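Local coordinates for protein TRAP dicarboxylate transporter, DctP subunit (Chromohalobacter salexigens, PDB 4P1L) that binds D-glucuronate in the periplasm and probably delivers it to a tripartite ATP-independent (TRAP) permease for uptake into the cell, at residues A[67-72]-A[187-192]; A[74-77]-A[81-84]; A[90-95]-A[128-133]; A[147-152]-A[210-215]. All coordinates share one frame; numbering follows the deposited sequence.

Interaction 1: A[67-72]-A[187-192]. With BDP (beta-D-glucopyranuronic acid), chain C.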
loop_
_atom_site.group_PDB
_atom_site.type_symbol
_atom_site.label_atom_id
_atom_site.label_comp_id
_atom_site.label_asym_id
_atom_site.label_seq_id
_atom_site.Cartn_x
_atom_site.Cartn_y
_atom_site.Cartn_z
ATOM N N LEU A 67 -3.536 15.101 -9.084
ATOM C CA LEU A 67 -4.779 15.594 -8.480
ATOM C C LEU A 67 -4.782 15.609 -6.940
ATOM O O LEU A 67 -5.838 15.819 -6.336
ATOM C CB LEU A 67 -5.987 14.816 -9.015
ATOM C CG LEU A 67 -6.184 14.903 -10.528
ATOM C CD1 LEU A 67 -7.375 14.039 -10.989
ATOM C CD2 LEU A 67 -6.372 16.361 -10.986
ATOM N N GLY A 68 -3.620 15.406 -6.312
ATOM C CA GLY A 68 -3.469 15.587 -4.866
ATOM C C GLY A 68 -2.752 14.444 -4.170
ATOM O O GLY A 68 -2.615 13.369 -4.753
ATOM N N ASP A 69 -2.261 14.647 -2.937
ATOM C CA ASP A 69 -1.585 13.559 -2.191
ATOM C C ASP A 69 -2.665 12.591 -1.732
ATOM O O ASP A 69 -3.858 12.879 -1.844
ATOM C CB ASP A 69 -0.738 14.067 -0.989
ATOM C CG ASP A 69 0.037 12.916 -0.195
ATOM O OD1 ASP A 69 0.461 11.852 -0.746
ATOM O OD2 ASP A 69 0.246 13.101 1.036
ATOM N N GLN A 70 -2.230 11.460 -1.208
ATOM C CA GLN A 70 -3.120 10.323 -0.968
ATOM C C GLN A 70 -4.302 10.616 -0.040
ATOM O O GLN A 70 -5.455 10.286 -0.387
ATOM C CB GLN A 70 -2.329 9.069 -0.542
ATOM C CG GLN A 70 -3.175 7.779 -0.607
ATOM C CD GLN A 70 -2.457 6.527 -1.101
ATOM O OE1 GLN A 70 -3.114 5.548 -1.489
ATOM N NE2 GLN A 70 -1.116 6.527 -1.065
ATOM N N PRO A 71 -4.045 11.216 1.139
ATOM C CA PRO A 71 -5.170 11.552 2.031
ATOM C C PRO A 71 -6.195 12.470 1.379
ATOM O O PRO A 71 -7.386 12.218 1.512
ATOM C CB PRO A 71 -4.484 12.236 3.226
ATOM C CG PRO A 71 -3.085 11.653 3.222
ATOM C CD PRO A 71 -2.744 11.542 1.755
ATOM N N ASP A 72 -5.757 13.499 0.660
ATOM C CA ASP A 72 -6.700 14.408 0.035
ATOM C C ASP A 72 -7.491 13.705 -1.067
ATOM O O ASP A 72 -8.672 13.953 -1.232
ATOM C CB ASP A 72 -5.983 15.635 -0.539
ATOM C CG ASP A 72 -5.308 16.470 0.542
ATOM O OD1 ASP A 72 -5.911 16.627 1.636
ATOM O OD2 ASP A 72 -4.168 16.943 0.303
ATOM N N PRO A 187 5.923 11.173 10.038
ATOM C CA PRO A 187 4.970 10.998 8.941
ATOM C C PRO A 187 5.212 12.054 7.886
ATOM O O PRO A 187 5.455 13.211 8.233
ATOM C CB PRO A 187 3.610 11.178 9.643
ATOM C CG PRO A 187 3.899 12.082 10.779
ATOM C CD PRO A 187 5.272 11.717 11.251
HETATM N N MSE A 188 5.146 11.673 6.614
HETATM C CA MSE A 188 5.451 12.604 5.525
HETATM C C MSE A 188 4.866 12.106 4.199
HETATM O O MSE A 188 4.847 10.900 3.941
HETATM C CB MSE A 188 6.973 12.731 5.415
HETATM C CG MSE A 188 7.463 13.718 4.422
HETATM SE SE MSE A 188 9.449 13.667 4.313
HETATM C CE MSE A 188 9.868 13.728 6.177
ATOM N N ALA A 189 4.397 13.039 3.377
ATOM C CA ALA A 189 3.956 12.756 1.998
ATOM C C ALA A 189 5.050 12.061 1.211
ATOM O O ALA A 189 6.204 12.441 1.272
ATOM C CB ALA A 189 3.542 14.029 1.287
ATOM N N TYR A 190 4.665 11.029 0.476
ATOM C CA TYR A 190 5.592 10.231 -0.340
ATOM C C TYR A 190 6.502 11.104 -1.229
ATOM O O TYR A 190 7.716 10.858 -1.319
ATOM C CB TYR A 190 4.749 9.260 -1.178
ATOM C CG TYR A 190 5.485 8.260 -2.033
ATOM C CD1 TYR A 190 6.518 7.479 -1.518
ATOM C CD2 TYR A 190 5.120 8.064 -3.365
ATOM C CE1 TYR A 190 7.178 6.567 -2.313
ATOM C CE2 TYR A 190 5.769 7.145 -4.157
ATOM C CZ TYR A 190 6.799 6.399 -3.623
ATOM O OH TYR A 190 7.457 5.476 -4.398
ATOM N N GLY A 191 5.908 12.110 -1.891
ATOM C CA GLY A 191 6.607 12.963 -2.833
ATOM C C GLY A 191 7.739 13.776 -2.240
ATOM O O GLY A 191 8.640 14.213 -2.951
ATOM N N GLU A 192 7.706 13.953 -0.926
ATOM C CA GLU A 192 8.698 14.767 -0.245
ATOM C C GLU A 192 9.891 13.979 0.283
ATOM O O GLU A 192 10.876 14.560 0.773
ATOM C CB GLU A 192 8.028 15.499 0.905
ATOM C CG GLU A 192 7.070 16.565 0.443
ATOM C CD GLU A 192 6.301 17.187 1.577
ATOM O OE1 GLU A 192 6.705 16.993 2.747
ATOM O OE2 GLU A 192 5.295 17.875 1.285
HETATM C C1 BDP C . 3.865 2.745 -1.914
HETATM C C2 BDP C . 2.363 2.764 -2.154
HETATM C C3 BDP C . 1.924 4.160 -2.380
HETATM C C4 BDP C . 2.287 4.951 -1.163
HETATM C C5 BDP C . 3.813 4.881 -0.894
HETATM C C6 BDP C . 4.231 5.637 0.365
HETATM O O2 BDP C . 2.134 1.986 -3.317
HETATM O O3 BDP C . 0.404 4.124 -2.459
HETATM O O4 BDP C . 1.888 6.323 -1.322
HETATM O O5 BDP C . 4.192 3.546 -0.766
HETATM O O6A BDP C . 5.205 5.149 1.025
HETATM O O1 BDP C . 4.279 1.449 -1.652
HETATM O O6B BDP C . 3.675 6.718 0.652
HETATM O O HOH W 1 2.933 12.467 -2.206
HETATM O O HOH W 2 1.957 9.827 1.245
#
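Asp69 faces Ala189 and the backbone N atoms of Tyr190 and Gly191 across the cleft that holds the sugar acid. Direct touch is slight: Asp69 has two conformers, and in one of them OD2 lies 3.4 Å from Ala189 CB. Water does the rest. In that same conformer Asp69 OD1 accepts from two waters, at 2.9 Å from the first and 3.2 Å from the second. The first accepts from Gly191 N at 3.0 Å and the second from Tyr190 N, so one carboxylate oxygen reaches two consecutive amides without meeting either. With CG anti to the backbone N (chi1 -178°), OD1 is there also placed to accept from Gln70 N at 2.8 Å; that donor stands above the carboxylate plane. The third kind of contact runs through the ligand. Gln70 NE2 gives an almost straight bond (167°) to O3 of the glucuronate, 3.2 Å long, and the chain bend at chi2 turns its amide toward the sugar. The Tyr190 ring lays one face against the sugar acid, C5 sitting 3.8 Å above the plane toward the rim. The ligand thus joins the two segments where protein hardly does. Gln70 OE1 is fixed by Asn88 N. Segment 67-72 enters helix 70-78 beside strand 26-29, while segment 187-192 leaves strand 184-187, Met188 just beyond it keeping a backbone bond to Val168, and heads for helix 193-198.

Interaction 2: A[74-77]-A[81-84]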
loop_
_atom_site.group_PDB
_atom_site.type_symbol
_atom_site.label_atom_id
_atom_site.label_comp_id
_atom_site.label_asym_id
_atom_site.label_seq_id
_atom_site.Cartn_x
_atom_site.Cartn_y
_atom_site.Cartn_z
ATOM N N ILE A 74 -8.255 10.465 -1.198
ATOM C CA ILE A 74 -9.224 9.581 -0.571
ATOM C C ILE A 74 -10.469 10.396 -0.251
ATOM O O ILE A 74 -11.579 9.974 -0.555
ATOM C CB ILE A 74 -8.688 8.917 0.697
ATOM C CG1 ILE A 74 -7.671 7.845 0.335
ATOM C CG2 ILE A 74 -9.826 8.288 1.492
ATOM C CD1 ILE A 74 -6.917 7.278 1.552
ATOM N N GLU A 75 -10.271 11.580 0.323
ATOM C CA GLU A 75 -11.374 12.471 0.652
ATOM C C GLU A 75 -12.206 12.851 -0.574
ATOM O O GLU A 75 -13.424 12.790 -0.537
ATOM C CB GLU A 75 -10.827 13.735 1.316
ATOM C CG GLU A 75 -11.883 14.726 1.765
ATOM C CD GLU A 75 -11.303 15.826 2.672
ATOM O OE1 GLU A 75 -10.100 16.174 2.521
ATOM O OE2 GLU A 75 -12.046 16.331 3.547
ATOM N N GLN A 76 -11.535 13.239 -1.656
ATOM C CA GLN A 76 -12.208 13.635 -2.876
ATOM C C GLN A 76 -12.978 12.471 -3.483
ATOM O O GLN A 76 -13.999 12.680 -4.112
ATOM C CB GLN A 76 -11.205 14.134 -3.916
ATOM C CG GLN A 76 -10.521 15.445 -3.609
ATOM C CD GLN A 76 -9.540 15.810 -4.710
ATOM O OE1 GLN A 76 -9.939 16.123 -5.840
ATOM N NE2 GLN A 76 -8.250 15.731 -4.403
ATOM N N THR A 77 -12.473 11.246 -3.312
ATOM C CA THR A 77 -13.168 10.081 -3.868
ATOM C C THR A 77 -14.400 9.714 -3.036
ATOM O O THR A 77 -15.458 9.366 -3.580
ATOM C CB THR A 77 -12.212 8.868 -4.008
ATOM O OG1 THR A 77 -11.065 9.254 -4.764
ATOM C CG2 THR A 77 -12.915 7.734 -4.747
ATOM N N ALA A 81 -16.014 13.717 -5.848
ATOM C CA ALA A 81 -15.301 14.695 -6.672
ATOM C C ALA A 81 -14.320 13.990 -7.615
ATOM O O ALA A 81 -14.115 14.431 -8.752
ATOM C CB ALA A 81 -14.574 15.701 -5.801
ATOM N N LEU A 82 -13.699 12.915 -7.127
ATOM C CA LEU A 82 -12.975 11.965 -7.978
ATOM C C LEU A 82 -13.798 10.697 -8.103
ATOM O O LEU A 82 -14.526 10.325 -7.177
ATOM C CB LEU A 82 -11.607 11.615 -7.398
ATOM C CG LEU A 82 -10.592 12.756 -7.303
ATOM C CD1 LEU A 82 -9.364 12.264 -6.533
ATOM C CD2 LEU A 82 -10.190 13.228 -8.677
ATOM N N ASP A 83 -13.685 10.028 -9.245
ATOM C CA ASP A 83 -14.542 8.879 -9.529
ATOM C C ASP A 83 -13.947 7.521 -9.179
ATOM O O ASP A 83 -14.660 6.622 -8.717
ATOM C CB ASP A 83 -14.938 8.887 -11.005
ATOM C CG ASP A 83 -15.682 10.142 -11.393
ATOM O OD1 ASP A 83 -16.860 10.281 -10.981
ATOM O OD2 ASP A 83 -15.094 10.955 -12.140
ATOM N N PHE A 84 -12.652 7.349 -9.410
ATOM C CA PHE A 84 -12.011 6.092 -9.051
ATOM C C PHE A 84 -10.548 6.308 -8.646
ATOM O O PHE A 84 -9.993 7.380 -8.850
ATOM C CB PHE A 84 -12.157 5.065 -10.188
ATOM C CG PHE A 84 -11.334 5.367 -11.437
ATOM C CD1 PHE A 84 -11.742 6.326 -12.349
ATOM C CD2 PHE A 84 -10.173 4.648 -11.714
ATOM C CE1 PHE A 84 -11.011 6.588 -13.499
ATOM C CE2 PHE A 84 -9.447 4.898 -12.858
ATOM C CZ PHE A 84 -9.862 5.876 -13.757
#
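Gln76 and Leu82 form the heart of this turn at the end of helix 70-78. The polar part centres on the Gln76 carbonyl: Leu82 N donates to Gln76 O at 3.0 Å in a nearly straight bond (170°), approaching from above the carbonyl plane, while the bond from Ala81 N, 2.9 Å from Gln76 O, is bent and weak. Two successive amides therefore converge on one oxygen and bring the chain back against the last helical turn. A weaker CA-H...O contact, with Thr77 CA 3.6 Å from Leu82 O, supplements them; that carbonyl is buried and has no hydrogen-bond partner in the model. The apolar part is a leucine set into the angle between two helix side chains. Leu82 CD1 comes within 3.7 Å of Gln76 CB, and Leu82 CG lies 3.7 Å from Gln76 OE1; the extended glutamine passes at a slant over the leucine branch, CB and OE1 both touching it. Thr77 crosses Leu82 at about a right angle, its OG1 3.6 Å from Leu82 CB. With OG1 beside the backbone N (chi1 -54°), the hydroxyl also bonds back to Ala73 O in the helix. The glutamine amide is tied by NE2 to Leu67 O. Ala81 CB sits at the margin, 3.5 Å from Gln76 O. The turn hands the chain from helix 70-78 to strand 84-88, a helix-to-strand connection of an alpha/beta lobe: Thr77 packs on Ala85 and Phe87 of that strand, and Leu82 on Arg27 of strand 26-29.

Interaction 3: A[90-95]-A[128-133]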
loop_
_atom_site.group_PDB
_atom_site.type_symbol
_atom_site.label_atom_id
_atom_site.label_comp_id
_atom_site.label_asym_id
_atom_site.label_seq_id
_atom_site.Cartn_x
_atom_site.Cartn_y
_atom_site.Cartn_z
ATOM N N GLY A 90 -2.829 1.469 3.809
ATOM C CA GLY A 90 -2.207 2.141 4.945
ATOM C C GLY A 90 -2.849 3.468 5.315
ATOM O O GLY A 90 -3.302 3.652 6.456
ATOM N N PRO A 91 -2.865 4.424 4.369
ATOM C CA PRO A 91 -3.527 5.706 4.567
ATOM C C PRO A 91 -5.019 5.574 4.723
ATOM O O PRO A 91 -5.677 6.558 5.107
ATOM C CB PRO A 91 -3.217 6.476 3.287
ATOM C CG PRO A 91 -2.088 5.808 2.691
ATOM C CD PRO A 91 -2.130 4.394 3.092
HETATM N N MSE A 92 -5.566 4.402 4.418
HETATM C CA MSE A 92 -7.006 4.180 4.599
HETATM C C MSE A 92 -7.325 3.926 6.087
HETATM O O MSE A 92 -8.464 4.105 6.531
HETATM C CB MSE A 92 -7.471 3.007 3.738
HETATM C CG MSE A 92 -8.973 2.791 3.591
HETATM SE SE MSE A 92 -9.826 4.299 2.685
HETATM C CE MSE A 92 -8.924 4.139 0.962
ATOM N N GLY A 93 -6.321 3.518 6.856
ATOM C CA GLY A 93 -6.519 3.178 8.265
ATOM C C GLY A 93 -7.134 4.285 9.098
ATOM O O GLY A 93 -8.088 4.056 9.855
ATOM N N PRO A 94 -6.610 5.502 8.976
ATOM C CA PRO A 94 -7.224 6.597 9.743
ATOM C C PRO A 94 -8.662 6.946 9.336
ATOM O O PRO A 94 -9.328 7.679 10.063
ATOM C CB PRO A 94 -6.293 7.778 9.464
ATOM C CG PRO A 94 -4.929 7.127 9.239
ATOM C CD PRO A 94 -5.216 5.796 8.581
ATOM N N ILE A 95 -9.131 6.430 8.204
ATOM C CA ILE A 95 -10.440 6.777 7.684
ATOM C C ILE A 95 -11.446 5.656 7.940
ATOM O O ILE A 95 -12.612 5.921 8.241
ATOM C CB ILE A 95 -10.318 7.100 6.190
ATOM C CG1 ILE A 95 -9.394 8.319 6.043
ATOM C CG2 ILE A 95 -11.679 7.391 5.586
ATOM C CD1 ILE A 95 -8.655 8.381 4.787
ATOM N N ASP A 128 -16.709 -4.350 2.622
ATOM C CA ASP A 128 -17.885 -3.888 3.341
ATOM C C ASP A 128 -17.555 -2.640 4.161
ATOM O O ASP A 128 -18.329 -1.687 4.206
ATOM C CB ASP A 128 -18.418 -4.990 4.265
ATOM C CG ASP A 128 -19.148 -6.090 3.515
ATOM O OD1 ASP A 128 -19.438 -5.940 2.311
ATOM O OD2 ASP A 128 -19.449 -7.117 4.151
ATOM N N ALA A 129 -16.407 -2.654 4.827
ATOM C CA ALA A 129 -16.038 -1.527 5.678
ATOM C C ALA A 129 -15.790 -0.252 4.858
ATOM O O ALA A 129 -16.192 0.844 5.269
ATOM C CB ALA A 129 -14.836 -1.866 6.512
ATOM N N LEU A 130 -15.123 -0.391 3.709
ATOM C CA LEU A 130 -14.907 0.749 2.835
ATOM C C LEU A 130 -16.209 1.292 2.261
ATOM O O LEU A 130 -16.342 2.508 2.103
ATOM C CB LEU A 130 -13.921 0.416 1.704
ATOM C CG LEU A 130 -12.491 0.802 2.048
ATOM C CD1 LEU A 130 -11.889 -0.105 3.150
ATOM C CD2 LEU A 130 -11.673 0.768 0.781
ATOM N N ALA A 131 -17.173 0.410 1.979
ATOM C CA ALA A 131 -18.443 0.811 1.380
ATOM C C ALA A 131 -19.190 1.725 2.338
ATOM O O ALA A 131 -19.839 2.673 1.926
ATOM C CB ALA A 131 -19.311 -0.411 1.032
ATOM N N GLU A 132 -19.072 1.434 3.626
ATOM C CA GLU A 132 -19.691 2.251 4.641
ATOM C C GLU A 132 -19.113 3.666 4.643
ATOM O O GLU A 132 -19.778 4.598 5.077
ATOM C CB GLU A 132 -19.564 1.537 5.992
ATOM C CG GLU A 132 -19.348 2.407 7.188
ATOM C CD GLU A 132 -19.476 1.586 8.463
ATOM O OE1 GLU A 132 -20.616 1.170 8.779
ATOM O OE2 GLU A 132 -18.440 1.323 9.121
ATOM N N LYS A 133 -17.897 3.839 4.128
ATOM C CA LYS A 133 -17.295 5.170 4.011
ATOM C C LYS A 133 -17.276 5.679 2.567
ATOM O O LYS A 133 -16.426 6.505 2.213
ATOM C CB LYS A 133 -15.865 5.149 4.546
ATOM C CG LYS A 133 -15.762 4.672 6.001
ATOM C CD LYS A 133 -16.314 5.678 6.984
ATOM C CE LYS A 133 -16.193 5.164 8.403
ATOM N NZ LYS A 133 -16.630 6.216 9.351
#
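Ile95 N donates to Met92 O at 2.9 Å, and within the facing segment Lys133 N donates to Leu130 O over the same length; these two backbone bonds shape the opposing turns. A further bond, Gly93 N to Gly90 O at 3.0 Å, closes a type I beta turn just ahead. Between the segments the contact is van der Waals. Selenomethionine Met92 and Leu130 reach toward each other tip to tip, with Met92 CG 4.1 Å from Leu130 CD1. Met92 sets CG anti to the backbone N (chi1 -169°), and the bends at chi2 and chi3 turn SE and CE aside, so that CG makes the nearest approach to the leucine. At the more open margin, the aliphatic part of Lys133 is draped along the Ile95 carbonyl: Lys133 CE approaches Ile95 O to 3.7 Å and CD to 3.9 Å. The touch is by methylenes; Lys133 NZ is farther, at 4.2 Å from Ile95 O. A serine here would remove those methylenes and would probably open a gap beside the Ile95 carbonyl, leaving it less sheltered from water. Met92 and Ile95 also rest on Ile74 of helix 70-78, while Leu130 backs onto Val137. The result is a helix end packed on a loop, both flanking the five-stranded sheet: helix 121-132 passes into edge strand 135-141 in the alpha/beta lobe of a periplasmic solute-binding protein.

Interaction 4: A[147-152]-A[210-215]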
loop_
_atom_site.group_PDB
_atom_site.type_symbol
_atom_site.label_atom_id
_atom_site.label_comp_id
_atom_site.label_asym_id
_atom_site.label_seq_id
_atom_site.Cartn_x
_atom_site.Cartn_y
_atom_site.Cartn_z
ATOM N N SER A 147 10.291 -2.787 3.355
ATOM C CA SER A 147 11.483 -2.943 4.183
ATOM C C SER A 147 12.187 -1.615 4.422
ATOM O O SER A 147 12.040 -0.649 3.646
ATOM C CB SER A 147 12.453 -3.939 3.525
ATOM O OG SER A 147 11.902 -5.237 3.511
ATOM N N LEU A 148 12.975 -1.577 5.491
ATOM C CA LEU A 148 13.712 -0.380 5.888
ATOM C C LEU A 148 14.884 -0.081 4.982
ATOM O O LEU A 148 15.689 -0.966 4.668
ATOM C CB LEU A 148 14.313 -0.532 7.290
ATOM C CG LEU A 148 13.454 -0.513 8.530
ATOM C CD1 LEU A 148 14.314 -0.902 9.757
ATOM C CD2 LEU A 148 12.834 0.857 8.721
ATOM N N TYR A 149 15.023 1.183 4.624
ATOM C CA TYR A 149 16.265 1.640 4.034
ATOM C C TYR A 149 16.765 2.917 4.678
ATOM O O TYR A 149 15.964 3.724 5.136
ATOM C CB TYR A 149 16.128 1.817 2.530
ATOM C CG TYR A 149 14.896 2.549 2.029
ATOM C CD1 TYR A 149 14.887 3.937 1.867
ATOM C CD2 TYR A 149 13.769 1.844 1.643
ATOM C CE1 TYR A 149 13.778 4.579 1.334
ATOM C CE2 TYR A 149 12.653 2.484 1.115
ATOM C CZ TYR A 149 12.648 3.848 0.980
ATOM O OH TYR A 149 11.525 4.459 0.442
ATOM N N ASN A 150 18.078 3.088 4.730
ATOM C CA ASN A 150 18.670 4.235 5.410
ATOM C C ASN A 150 20.020 4.597 4.818
ATOM O O ASN A 150 20.561 3.893 3.961
ATOM C CB ASN A 150 18.770 4.035 6.932
ATOM C CG ASN A 150 19.936 3.148 7.348
ATOM O OD1 ASN A 150 20.964 3.633 7.797
ATOM N ND2 ASN A 150 19.764 1.853 7.219
ATOM N N THR A 151 20.526 5.731 5.256
ATOM C CA THR A 151 21.726 6.305 4.673
ATOM C C THR A 151 23.006 5.901 5.386
ATOM O O THR A 151 24.091 6.267 4.926
ATOM C CB THR A 151 21.670 7.848 4.739
ATOM O OG1 THR A 151 21.591 8.254 6.108
ATOM C CG2 THR A 151 20.496 8.388 3.975
ATOM N N ASP A 152 22.895 5.191 6.508
ATOM C CA ASP A 152 24.017 5.062 7.447
ATOM C C ASP A 152 24.647 3.664 7.585
ATOM O O ASP A 152 25.867 3.529 7.503
ATOM C CB ASP A 152 23.610 5.585 8.821
ATOM C CG ASP A 152 24.795 5.708 9.762
ATOM O OD1 ASP A 152 25.445 6.777 9.756
ATOM O OD2 ASP A 152 25.085 4.732 10.498
ATOM N N PRO A 210 9.906 -1.686 -5.914
ATOM C CA PRO A 210 9.570 -0.747 -6.987
ATOM C C PRO A 210 9.429 0.685 -6.538
ATOM O O PRO A 210 9.796 1.569 -7.309
ATOM C CB PRO A 210 8.277 -1.306 -7.567
ATOM C CG PRO A 210 8.335 -2.767 -7.237
ATOM C CD PRO A 210 8.970 -2.815 -5.869
ATOM N N SER A 211 8.999 0.928 -5.301
ATOM C CA SER A 211 8.888 2.304 -4.831
ATOM C C SER A 211 10.256 2.878 -4.502
ATOM O O SER A 211 10.578 4.003 -4.908
ATOM C CB SER A 211 7.982 2.367 -3.605
ATOM O OG SER A 211 6.617 2.226 -3.984
ATOM N N TYR A 212 11.044 2.086 -3.780
ATOM C CA TYR A 212 12.396 2.448 -3.401
ATOM C C TYR A 212 13.186 2.850 -4.638
ATOM O O TYR A 212 13.904 3.830 -4.615
ATOM C CB TYR A 212 13.025 1.254 -2.701
ATOM C CG TYR A 212 14.485 1.364 -2.309
ATOM C CD1 TYR A 212 14.938 2.374 -1.490
ATOM C CD2 TYR A 212 15.411 0.404 -2.740
ATOM C CE1 TYR A 212 16.297 2.428 -1.093
ATOM C CE2 TYR A 212 16.732 0.448 -2.350
ATOM C CZ TYR A 212 17.172 1.454 -1.521
ATOM O OH TYR A 212 18.500 1.466 -1.159
ATOM N N GLU A 213 13.013 2.092 -5.720
ATOM C CA GLU A 213 13.708 2.349 -6.984
ATOM C C GLU A 213 13.093 3.509 -7.776
ATOM O O GLU A 213 13.795 4.500 -8.080
ATOM C CB GLU A 213 13.782 1.059 -7.825
ATOM C CG GLU A 213 14.287 1.278 -9.268
ATOM C CD GLU A 213 13.172 1.598 -10.269
ATOM O OE1 GLU A 213 12.183 0.846 -10.323
ATOM O OE2 GLU A 213 13.289 2.596 -11.024
ATOM N N SER A 214 11.794 3.427 -8.076
ATOM C CA SER A 214 11.164 4.425 -8.936
ATOM C C SER A 214 11.166 5.830 -8.341
ATOM O O SER A 214 11.306 6.805 -9.074
ATOM C CB SER A 214 9.732 4.037 -9.337
ATOM O OG SER A 214 8.874 3.966 -8.208
ATOM N N SER A 215 11.041 5.939 -7.024
ATOM C CA SER A 215 11.083 7.239 -6.342
ATOM C C SER A 215 12.466 7.886 -6.319
ATOM O O SER A 215 12.581 9.064 -6.013
ATOM C CB SER A 215 10.676 7.084 -4.880
ATOM O OG SER A 215 11.681 6.340 -4.200
#
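A strand-on-helix contact of the lobe built on the four-stranded mixed sheet brings Tyr149 and Tyr212 together, close to the glucuronate pocket. Tyr149 comes from strand 146-150 and Tyr212 from helix 209-214, and both rings are buried. They slide past each other in opposite directions with planes at 40° and centroids 4.4 Å apart, an oblique aromatic pair. Tyr212 CD1 stands over the centre of the Tyr149 ring, 3.3 Å above its plane, and comes within 3.4 Å of Tyr149 CD2. Its neighbour CE1 is equally near Tyr149 CG, so the bond from CD1 to CE1 lies across the tyrosine face. Tyr149 places CG between the backbone N and the carbonyl carbon (chi1 46°), which turns its ring toward Tyr212. Polar ends are bound elsewhere, Tyr149 OH to His217 ND1 and Tyr212 OH to Ala221 O. A valine at Tyr149 would probably leave the Tyr212 ring facing a gap and His217 without its hydroxyl partner. Serines brace the helix from within: Ser214 OG and Ser214 N reach Pro210 O from opposite faces of its plane, the hydroxyl at 2.7 Å, and Ser215 repeats this on Ser211 O. Ser211 itself lines the sugar pocket. Beyond the strand, Asn150 OD1 accepts from Asp152 N in an Asx turn. Strand 146-150 runs between 204-207 and 223-230, with Tyr149 touching Ala205, Asn207 and Tyr224, while helix 248-282 packs on Pro210 and Tyr212.

Overall arrangement
Interaction 1 is the surface contact that spans the cleft, relying on water and ligand; interactions 2 and 3, both partly buried, belong to the lobe of the five-stranded sheet, and interaction 4, fully buried, to the other lobe. Interactions 1 and 2 share helix 70-78, one at its start and one near its end, and interaction 3 packs against the same helix. Chemistry follows place: backbone bonds tie the chain turn of interaction 2, apolar and methylene contacts fill interaction 3, and aromatic rings meet in interaction 4. Tyr190 touches Ser211 and Ser215, linking interactions 1 and 4, whereas interactions 2 and 4 lie with centres about 29 Å apart.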